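Local coordinates for iron-chelator utilization protein (Thermobifida fusca TM51, PDB 4YHB) that binds FAD and probably acts as a flavin-dependent reductase that helps release iron from ferric siderophores such as fuscachelin, at residues H53-P59 with L126-R132; D88-R92 with T102-V106. One frame throughout, in Å; residues are numbered along the deposited sequence.

Interaction 1: H53-P59 with L126-R132; sequences HVKLWFP and LGVLGPR. With ZN (zinc ion), chain D; FAD (flavin-adenine dinucleotide), chain C.
Strands 53-57 and 126-129 are antiparallel neighbours, with axes 4.5 Å apart and N-to-C directions at 156°. Lys55 and Leu129 form a hydrogen-bonded pair, with Lys55 N to Leu129 O and Leu129 N to Lys55 O both 2.8 Å. Trp57 and Gly127 form the next, with Trp57 N to Gly127 O at 2.8 Å and Gly127 N to Trp57 O at 3.1 Å. Trp57 O also accepts from His66 NE2. Leu56 and Val128 are a non-hydrogen-bonded pair (CA-CA 4.9 Å). On their outer edges Val54 and Leu56 bond to strand 86-95, Leu126 and Val128 to strand 17-29. Both strands belong to the six-stranded antiparallel barrel of the FAD-binding domain, a ferredoxin-reductase-like fold; pairing of 125-129 with 17-29 completes it. Inside the barrel, Leu56 CD2 meets Val128 CG2 at 3.7 Å and Leu56 CD1 meets Leu126 CD1 at 4.0 Å. On the other face the Trp57 indole (chi1 m) reaches along to Leu129, with Gly127 O at its edge; a CB on Gly127 would come within 3.0 Å of Trp57 CB. Trp57 NE1, 3.7 Å from Leu129 CB, has no polar partner. Gly130 (phi/psi 94/-164) and a cis peptide before Pro131 end the pairing. Water 1 then bridges, donating to His53 O (2.9 Å) and accepting from Arg132 N (3.0 Å). Arg132 NH2 bonds Tyr13 O and salt-bridges Asp74; Lys55 NZ salt-bridges Asp88. His53 (chi1 p) turns away: its ND1 bonds Ala51 O, and its NE2 binds zinc (2.2 Å) with His265, His266 and waters 2-4. FAD C7M sits over one ring face, 3.5 Å from His53 CG.

Interaction 2: D88-R92 with T102-V106; sequences DYTVR and TIDFV. With FAD (flavin-adenine dinucleotide), chain C.
Strands 88-90 and 102-106 diverge, with axes 6.6 Å apart at closest approach and directions at 120°. FAD enters the gap. Asp88 does not touch 102-106; its O accepts from FAD O2' at 2.7 Å. Tyr89 (chi1 m) points toward the other strand. Its CB packs on Ile103 CG2 (3.7 Å), and Phe105 CD2 lies over one ring face, 3.5 Å from Tyr89 CE2. The rings are oblique (planes at 43°, centroids 4.6 Å apart). Water 5 joins Tyr89 OH (2.7 Å) to Val106 O (2.9 Å). Thr90 N gives to FAD O4 at 3.0 Å. Water 6 lies 2.8 Å from Thr90 O, 2.8 Å from Asp104 N, whose proton it accepts, and 2.9 Å from FAD O4. Arg92 N makes the one direct backbone bond between the segments, a weak one, to Thr102 O (2.9 Å). Arg92 NE makes a long salt bridge to Asp104 OD2 (3.5 Å), spanned by water 7; stronger partners are Glu160 for Arg92 and Arg34 for Asp104. Asp104 O accepts from FAD N3 (2.9 Å), and Val106 N gives to FAD O2 (2.9 Å). Backbone groups of a splayed beta hairpin read the pyrimidine edge of the isoalloxazine in this flavin-binding barrel.

Overall arrangement
From the N terminus, the chain runs through strands 17-29 and 32-38 to strand 53-57, the first partner of interaction 1. It continues into the hairpin 86-95/100-106. Interaction 2 closes that short loop, with nine residues between its segments. After helix 112-118 the chain returns along strand 125-129 and interaction 1 closes the longer loop, 66 residues between segments. Interaction 2 therefore lies within interaction 1 along the sequence. Strands 53-57 and 86-95 are neighbours in the barrel, so the contacts touch: Val54 N lies 2.9 Å from Tyr89 O, a probable hydrogen bond, and Leu56 CD1 packs on Phe105 CZ at 3.4 Å. Both reach the FAD.

Interaction 1: H53-P59 with L126-R132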
loop_
_atom_site.group_PDB
_atom_site.type_symbol
_atom_site.label_atom_id
_atom_site.label_comp_id
_atom_site.label_asym_id
_atom_site.label_seq_id
_atom_site.Cartn_x
_atom_site.Cartn_y
_atom_site.Cartn_z
ATOM N N HIS A 53 4.786 -5.463 0.514
ATOM C CA HIS A 53 3.618 -5.588 1.387
ATOM C C HIS A 53 3.601 -6.916 2.123
ATOM O O HIS A 53 4.115 -7.930 1.645
ATOM C CB HIS A 53 2.319 -5.419 0.587
ATOM C CG HIS A 53 2.234 -6.309 -0.612
ATOM N ND1 HIS A 53 2.885 -6.022 -1.794
ATOM C CD2 HIS A 53 1.588 -7.484 -0.813
ATOM C CE1 HIS A 53 2.633 -6.976 -2.674
ATOM N NE2 HIS A 53 1.859 -7.878 -2.099
ATOM N N VAL A 54 2.986 -6.893 3.294
ATOM C CA VAL A 54 2.842 -8.080 4.119
ATOM C C VAL A 54 1.381 -8.471 4.157
ATOM O O VAL A 54 0.505 -7.694 3.747
ATOM C CB VAL A 54 3.347 -7.844 5.564
ATOM C CG1 VAL A 54 4.833 -7.633 5.574
ATOM C CG2 VAL A 54 2.631 -6.640 6.204
ATOM N N LYS A 55 1.110 -9.674 4.635
ATOM C CA LYS A 55 -0.245 -10.029 5.014
ATOM C C LYS A 55 -0.323 -9.942 6.525
ATOM O O LYS A 55 0.456 -10.579 7.239
ATOM C CB LYS A 55 -0.630 -11.437 4.524
ATOM C CG LYS A 55 -1.114 -11.492 3.074
ATOM C CD LYS A 55 -1.088 -12.924 2.526
ATOM C CE LYS A 55 -1.951 -13.040 1.280
ATOM N NZ LYS A 55 -1.593 -12.039 0.232
ATOM N N LEU A 56 -1.252 -9.133 7.011
ATOM C CA LEU A 56 -1.502 -9.032 8.438
ATOM C C LEU A 56 -2.633 -9.957 8.836
ATOM O O LEU A 56 -3.692 -9.978 8.197
ATOM C CB LEU A 56 -1.845 -7.581 8.832
ATOM C CG LEU A 56 -0.716 -6.580 8.577
ATOM C CD1 LEU A 56 -1.113 -5.179 9.062
ATOM C CD2 LEU A 56 0.594 -7.030 9.237
ATOM N N TRP A 57 -2.421 -10.689 9.921
ATOM C CA TRP A 57 -3.388 -11.663 10.409
ATOM C C TRP A 57 -4.035 -11.157 11.692
ATOM O O TRP A 57 -3.365 -10.967 12.709
ATOM C CB TRP A 57 -2.704 -13.033 10.629
ATOM C CG TRP A 57 -2.263 -13.684 9.337
ATOM C CD1 TRP A 57 -1.410 -13.162 8.403
ATOM C CD2 TRP A 57 -2.648 -14.980 8.844
ATOM N NE1 TRP A 57 -1.246 -14.054 7.358
ATOM C CE2 TRP A 57 -1.996 -15.168 7.605
ATOM C CE3 TRP A 57 -3.472 -15.998 9.334
ATOM C CZ2 TRP A 57 -2.144 -16.339 6.849
ATOM C CZ3 TRP A 57 -3.622 -17.158 8.578
ATOM C CH2 TRP A 57 -2.960 -17.312 7.350
ATOM N N PHE A 58 -5.347 -10.938 11.623
ATOM C CA PHE A 58 -6.091 -10.213 12.649
ATOM C C PHE A 58 -6.869 -11.148 13.577
ATOM O O PHE A 58 -7.268 -12.243 13.167
ATOM C CB PHE A 58 -7.087 -9.229 11.992
ATOM C CG PHE A 58 -6.439 -8.096 11.227
ATOM C CD1 PHE A 58 -6.132 -6.901 11.863
ATOM C CD2 PHE A 58 -6.146 -8.223 9.877
ATOM C CE1 PHE A 58 -5.548 -5.851 11.170
ATOM C CE2 PHE A 58 -5.549 -7.171 9.172
ATOM C CZ PHE A 58 -5.250 -5.993 9.822
ATOM N N PRO A 59 -7.136 -10.695 14.813
ATOM C CA PRO A 59 -8.056 -11.419 15.702
ATOM C C PRO A 59 -9.500 -11.290 15.223
ATOM O O PRO A 59 -9.822 -10.326 14.525
ATOM C CB PRO A 59 -7.870 -10.715 17.049
ATOM C CG PRO A 59 -7.522 -9.301 16.655
ATOM C CD PRO A 59 -6.624 -9.462 15.445
ATOM N N LEU A 126 -0.340 -8.687 16.059
ATOM C CA LEU A 126 -0.773 -9.164 14.758
ATOM C C LEU A 126 0.187 -10.214 14.236
ATOM O O LEU A 126 1.399 -10.107 14.432
ATOM C CB LEU A 126 -0.853 -8.012 13.750
ATOM C CG LEU A 126 -1.889 -6.918 14.007
ATOM C CD1 LEU A 126 -1.763 -5.824 12.932
ATOM C CD2 LEU A 126 -3.285 -7.525 14.022
ATOM N N GLY A 127 -0.356 -11.214 13.556
ATOM C CA GLY A 127 0.470 -12.110 12.765
ATOM C C GLY A 127 0.942 -11.348 11.536
ATOM O O GLY A 127 0.180 -10.589 10.926
ATOM N N VAL A 128 2.208 -11.524 11.178
ATOM C CA VAL A 128 2.767 -10.830 10.026
ATOM C C VAL A 128 3.421 -11.833 9.090
ATOM O O VAL A 128 4.409 -12.500 9.455
ATOM C CB VAL A 128 3.788 -9.756 10.453
ATOM C CG1 VAL A 128 4.351 -9.052 9.227
ATOM C CG2 VAL A 128 3.125 -8.744 11.409
ATOM N N LEU A 129 2.862 -11.961 7.888
ATOM C CA LEU A 129 3.401 -12.899 6.904
ATOM C C LEU A 129 3.987 -12.168 5.695
ATOM O O LEU A 129 3.337 -11.302 5.097
ATOM C CB LEU A 129 2.317 -13.890 6.462
ATOM C CG LEU A 129 2.739 -14.951 5.433
ATOM C CD1 LEU A 129 3.772 -15.915 6.038
ATOM C CD2 LEU A 129 1.518 -15.709 4.933
ATOM N N GLY A 130 5.219 -12.522 5.331
ATOM C CA GLY A 130 5.884 -11.882 4.216
ATOM C C GLY A 130 6.774 -10.714 4.619
ATOM O O GLY A 130 7.091 -10.568 5.796
ATOM N N PRO A 131 7.166 -9.865 3.653
ATOM C CA PRO A 131 6.762 -9.872 2.242
ATOM C C PRO A 131 7.239 -11.130 1.533
ATOM O O PRO A 131 8.263 -11.669 1.921
ATOM C CB PRO A 131 7.466 -8.639 1.659
ATOM C CG PRO A 131 7.854 -7.817 2.829
ATOM C CD PRO A 131 8.133 -8.792 3.927
ATOM N N ARG A 132 6.476 -11.598 0.556
ATOM C CA ARG A 132 6.841 -12.788 -0.202
ATOM C C ARG A 132 8.125 -12.519 -0.990
ATOM O O ARG A 132 8.932 -13.420 -1.259
ATOM C CB ARG A 132 5.683 -13.177 -1.124
ATOM C CG ARG A 132 5.970 -14.309 -2.117
ATOM C CD ARG A 132 6.157 -15.660 -1.443
ATOM N NE ARG A 132 7.529 -15.887 -0.985
ATOM C CZ ARG A 132 7.979 -17.078 -0.597
ATOM N NH1 ARG A 132 7.159 -18.120 -0.627
ATOM N NH2 ARG A 132 9.236 -17.230 -0.179
HETATM ZN ZN ZN D . 1.140 -9.504 -3.353
HETATM P PA FAD C . -12.433 -6.315 3.807
HETATM O O1A FAD C . -12.994 -7.458 4.665
HETATM O O2A FAD C . -11.344 -6.829 2.792
HETATM O O5B FAD C . -13.631 -5.757 2.886
HETATM C C5B FAD C . -14.890 -5.556 3.419
HETATM C C4B FAD C . -15.617 -4.463 2.611
HETATM O O4B FAD C . -15.035 -3.201 2.790
HETATM C C3B FAD C . -15.620 -4.724 1.165
HETATM O O3B FAD C . -16.870 -4.331 0.700
HETATM C C2B FAD C . -14.601 -3.872 0.648
HETATM O O2B FAD C . -14.851 -3.394 -0.668
HETATM C C1B FAD C . -14.621 -2.716 1.556
HETATM N N9A FAD C . -13.341 -2.044 1.738
HETATM C C8A FAD C . -12.127 -2.624 1.848
HETATM N N7A FAD C . -11.206 -1.666 2.024
HETATM C C5A FAD C . -11.847 -0.475 2.068
HETATM C C6A FAD C . -11.432 0.848 2.227
HETATM N N6A FAD C . -10.054 1.138 2.419
HETATM N N1A FAD C . -12.342 1.836 2.210
HETATM C C2A FAD C . -13.654 1.566 2.037
HETATM N N3A FAD C . -14.085 0.311 1.883
HETATM C C4A FAD C . -13.202 -0.713 1.880
HETATM N N1 FAD C . -4.803 -0.680 2.716
HETATM C C2 FAD C . -4.402 0.196 3.638
HETATM O O2 FAD C . -5.227 0.770 4.332
HETATM N N3 FAD C . -3.059 0.420 3.779
HETATM C C4 FAD C . -2.144 -0.218 3.018
HETATM O O4 FAD C . -0.957 0.019 3.200
HETATM C C4X FAD C . -2.536 -1.132 2.040
HETATM N N5 FAD C . -1.645 -1.808 1.227
HETATM C C5X FAD C . -2.103 -2.696 0.313
HETATM C C6 FAD C . -1.204 -3.389 -0.506
HETATM C C7 FAD C . -1.612 -4.211 -1.352
HETATM C C7M FAD C . -0.526 -4.909 -2.194
HETATM C C8 FAD C . -2.790 -4.529 -1.580
HETATM C C8M FAD C . -3.230 -5.516 -2.624
HETATM C C9 FAD C . -3.799 -3.943 -0.863
HETATM C C9A FAD C . -3.570 -2.900 0.230
HETATM N N10 FAD C . -4.403 -2.231 1.011
HETATM C C10 FAD C . -3.930 -1.347 1.916
HETATM C "C1'" FAD C . -5.861 -2.448 0.880
HETATM C "C2'" FAD C . -6.396 -3.434 1.871
HETATM O "O2'" FAD C . -5.796 -4.653 1.675
HETATM C "C3'" FAD C . -7.951 -3.521 1.677
HETATM O "O3'" FAD C . -8.455 -2.231 1.822
HETATM C "C4'" FAD C . -8.651 -4.542 2.533
HETATM O "O4'" FAD C . -9.850 -4.873 1.973
HETATM C "C5'" FAD C . -8.941 -4.049 3.960
HETATM O "O5'" FAD C . -9.264 -5.090 4.849
HETATM P P FAD C . -10.677 -4.998 5.552
HETATM O O1P FAD C . -10.711 -6.301 6.382
HETATM O O2P FAD C . -10.713 -3.570 6.160
HETATM O O3P FAD C . -12.070 -5.126 4.817
HETATM O O HOH W 1 4.496 -9.657 -0.607
HETATM O O HOH W 2 2.694 -9.073 -4.820
HETATM O O HOH W 3 2.618 -10.892 -2.324
HETATM O O HOH W 4 -0.267 -10.039 -1.778
#

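Interaction 2: D88-R92 with T102-V106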
loop_
_atom_site.group_PDB
_atom_site.type_symbol
_atom_site.label_atom_id
_atom_site.label_comp_id
_atom_site.label_asym_id
_atom_site.label_seq_id
_atom_site.Cartn_x
_atom_site.Cartn_y
_atom_site.Cartn_z
ATOM N N ASP A 88 -3.812 -7.684 2.940
ATOM C CA ASP A 88 -2.581 -7.070 2.438
ATOM C C ASP A 88 -2.427 -5.637 2.933
ATOM O O ASP A 88 -3.348 -4.834 2.773
ATOM C CB ASP A 88 -2.580 -7.030 0.910
ATOM C CG ASP A 88 -2.237 -8.354 0.286
ATOM O OD1 ASP A 88 -2.269 -9.387 0.987
ATOM O OD2 ASP A 88 -1.951 -8.364 -0.927
ATOM N N TYR A 89 -1.261 -5.313 3.482
ATOM C CA TYR A 89 -0.922 -3.942 3.853
ATOM C C TYR A 89 0.519 -3.651 3.444
ATOM O O TYR A 89 1.398 -4.517 3.511
ATOM C CB TYR A 89 -1.109 -3.697 5.370
ATOM C CG TYR A 89 -2.558 -3.530 5.769
ATOM C CD1 TYR A 89 -3.316 -4.625 6.156
ATOM C CD2 TYR A 89 -3.180 -2.276 5.714
ATOM C CE1 TYR A 89 -4.645 -4.490 6.502
ATOM C CE2 TYR A 89 -4.528 -2.123 6.057
ATOM C CZ TYR A 89 -5.252 -3.246 6.449
ATOM O OH TYR A 89 -6.577 -3.147 6.793
ATOM N N THR A 90 0.761 -2.412 3.043
ATOM C CA THR A 90 2.079 -1.983 2.602
ATOM C C THR A 90 3.071 -1.813 3.755
ATOM O O THR A 90 2.701 -1.393 4.854
ATOM C CB THR A 90 1.972 -0.653 1.827
ATOM O OG1 THR A 90 1.131 -0.848 0.681
ATOM C CG2 THR A 90 3.357 -0.142 1.376
ATOM N N VAL A 91 4.335 -2.157 3.495
ATOM C CA VAL A 91 5.430 -1.743 4.359
ATOM C C VAL A 91 5.660 -0.253 4.145
ATOM O O VAL A 91 6.358 0.135 3.214
ATOM C CB VAL A 91 6.728 -2.539 4.058
ATOM C CG1 VAL A 91 7.875 -2.063 4.962
ATOM C CG2 VAL A 91 6.474 -4.015 4.239
ATOM N N ARG A 92 5.044 0.579 4.981
ATOM C CA ARG A 92 5.194 2.030 4.859
ATOM C C ARG A 92 6.632 2.458 5.121
ATOM O O ARG A 92 7.169 3.301 4.416
ATOM C CB ARG A 92 4.250 2.759 5.824
ATOM C CG ARG A 92 4.328 4.298 5.740
ATOM C CD ARG A 92 3.989 4.826 4.345
ATOM N NE ARG A 92 4.199 6.276 4.252
ATOM C CZ ARG A 92 5.393 6.833 4.070
ATOM N NH1 ARG A 92 6.469 6.067 3.986
ATOM N NH2 ARG A 92 5.515 8.148 4.000
ATOM N N THR A 102 6.615 -0.195 10.118
ATOM C CA THR A 102 5.551 0.805 10.099
ATOM C C THR A 102 4.498 0.487 9.035
ATOM O O THR A 102 4.825 0.213 7.872
ATOM C CB THR A 102 6.105 2.218 9.847
ATOM O OG1 THR A 102 7.045 2.540 10.871
ATOM C CG2 THR A 102 4.975 3.254 9.863
ATOM N N ILE A 103 3.240 0.509 9.455
ATOM C CA ILE A 103 2.110 0.265 8.568
ATOM C C ILE A 103 1.099 1.395 8.680
ATOM O O ILE A 103 0.696 1.763 9.794
ATOM C CB ILE A 103 1.372 -1.042 8.906
ATOM C CG1 ILE A 103 2.346 -2.212 9.083
ATOM C CG2 ILE A 103 0.254 -1.315 7.867
ATOM C CD1 ILE A 103 2.751 -2.893 7.833
ATOM N N ASP A 104 0.680 1.927 7.534
ATOM C CA ASP A 104 -0.396 2.915 7.492
ATOM C C ASP A 104 -1.739 2.252 7.166
ATOM O O ASP A 104 -1.902 1.676 6.084
ATOM C CB ASP A 104 -0.085 3.993 6.439
ATOM C CG ASP A 104 0.926 5.007 6.919
ATOM O OD1 ASP A 104 1.406 4.861 8.053
ATOM O OD2 ASP A 104 1.239 5.959 6.167
ATOM N N PHE A 105 -2.699 2.350 8.086
ATOM C CA PHE A 105 -4.025 1.749 7.912
ATOM C C PHE A 105 -5.074 2.799 7.554
ATOM O O PHE A 105 -5.192 3.811 8.253
ATOM C CB PHE A 105 -4.523 1.072 9.192
ATOM C CG PHE A 105 -3.733 -0.120 9.632
ATOM C CD1 PHE A 105 -2.524 0.035 10.280
ATOM C CD2 PHE A 105 -4.255 -1.400 9.473
ATOM C CE1 PHE A 105 -1.806 -1.088 10.726
ATOM C CE2 PHE A 105 -3.549 -2.523 9.908
ATOM C CZ PHE A 105 -2.325 -2.366 10.536
ATOM N N VAL A 106 -5.876 2.535 6.527
ATOM C CA VAL A 106 -7.099 3.319 6.355
ATOM C C VAL A 106 -8.065 2.919 7.458
ATOM O O VAL A 106 -8.286 1.733 7.696
ATOM C CB VAL A 106 -7.783 3.100 5.000
ATOM C CG1 VAL A 106 -9.159 3.838 4.972
ATOM C CG2 VAL A 106 -6.901 3.581 3.867
HETATM P PA FAD C . -12.433 -6.315 3.807
HETATM O O1A FAD C . -12.994 -7.458 4.665
HETATM O O2A FAD C . -11.344 -6.829 2.792
HETATM O O5B FAD C . -13.631 -5.757 2.886
HETATM C C5B FAD C . -14.890 -5.556 3.419
HETATM C C4B FAD C . -15.617 -4.463 2.611
HETATM O O4B FAD C . -15.035 -3.201 2.790
HETATM C C3B FAD C . -15.620 -4.724 1.165
HETATM O O3B FAD C . -16.870 -4.331 0.700
HETATM C C2B FAD C . -14.601 -3.872 0.648
HETATM O O2B FAD C . -14.851 -3.394 -0.668
HETATM C C1B FAD C . -14.621 -2.716 1.556
HETATM N N9A FAD C . -13.341 -2.044 1.738
HETATM C C8A FAD C . -12.127 -2.624 1.848
HETATM N N7A FAD C . -11.206 -1.666 2.024
HETATM C C5A FAD C . -11.847 -0.475 2.068
HETATM C C6A FAD C . -11.432 0.848 2.227
HETATM N N6A FAD C . -10.054 1.138 2.419
HETATM N N1A FAD C . -12.342 1.836 2.210
HETATM C C2A FAD C . -13.654 1.566 2.037
HETATM N N3A FAD C . -14.085 0.311 1.883
HETATM C C4A FAD C . -13.202 -0.713 1.880
HETATM N N1 FAD C . -4.803 -0.680 2.716
HETATM C C2 FAD C . -4.402 0.196 3.638
HETATM O O2 FAD C . -5.227 0.770 4.332
HETATM N N3 FAD C . -3.059 0.420 3.779
HETATM C C4 FAD C . -2.144 -0.218 3.018
HETATM O O4 FAD C . -0.957 0.019 3.200
HETATM C C4X FAD C . -2.536 -1.132 2.040
HETATM N N5 FAD C . -1.645 -1.808 1.227
HETATM C C5X FAD C . -2.103 -2.696 0.313
HETATM C C6 FAD C . -1.204 -3.389 -0.506
HETATM C C7 FAD C . -1.612 -4.211 -1.352
HETATM C C7M FAD C . -0.526 -4.909 -2.194
HETATM C C8 FAD C . -2.790 -4.529 -1.580
HETATM C C8M FAD C . -3.230 -5.516 -2.624
HETATM C C9 FAD C . -3.799 -3.943 -0.863
HETATM C C9A FAD C . -3.570 -2.900 0.230
HETATM N N10 FAD C . -4.403 -2.231 1.011
HETATM C C10 FAD C . -3.930 -1.347 1.916
HETATM C "C1'" FAD C . -5.861 -2.448 0.880
HETATM C "C2'" FAD C . -6.396 -3.434 1.871
HETATM O "O2'" FAD C . -5.796 -4.653 1.675
HETATM C "C3'" FAD C . -7.951 -3.521 1.677
HETATM O "O3'" FAD C . -8.455 -2.231 1.822
HETATM C "C4'" FAD C . -8.651 -4.542 2.533
HETATM O "O4'" FAD C . -9.850 -4.873 1.973
HETATM C "C5'" FAD C . -8.941 -4.049 3.960
HETATM O "O5'" FAD C . -9.264 -5.090 4.849
HETATM P P FAD C . -10.677 -4.998 5.552
HETATM O O1P FAD C . -10.711 -6.301 6.382
HETATM O O2P FAD C . -10.713 -3.570 6.160
HETATM O O3P FAD C . -12.070 -5.126 4.817
HETATM O O HOH W 5 -7.908 -0.799 6.435
HETATM O O HOH W 6 1.100 0.936 4.958
HETATM O O HOH W 7 1.669 7.809 3.631
#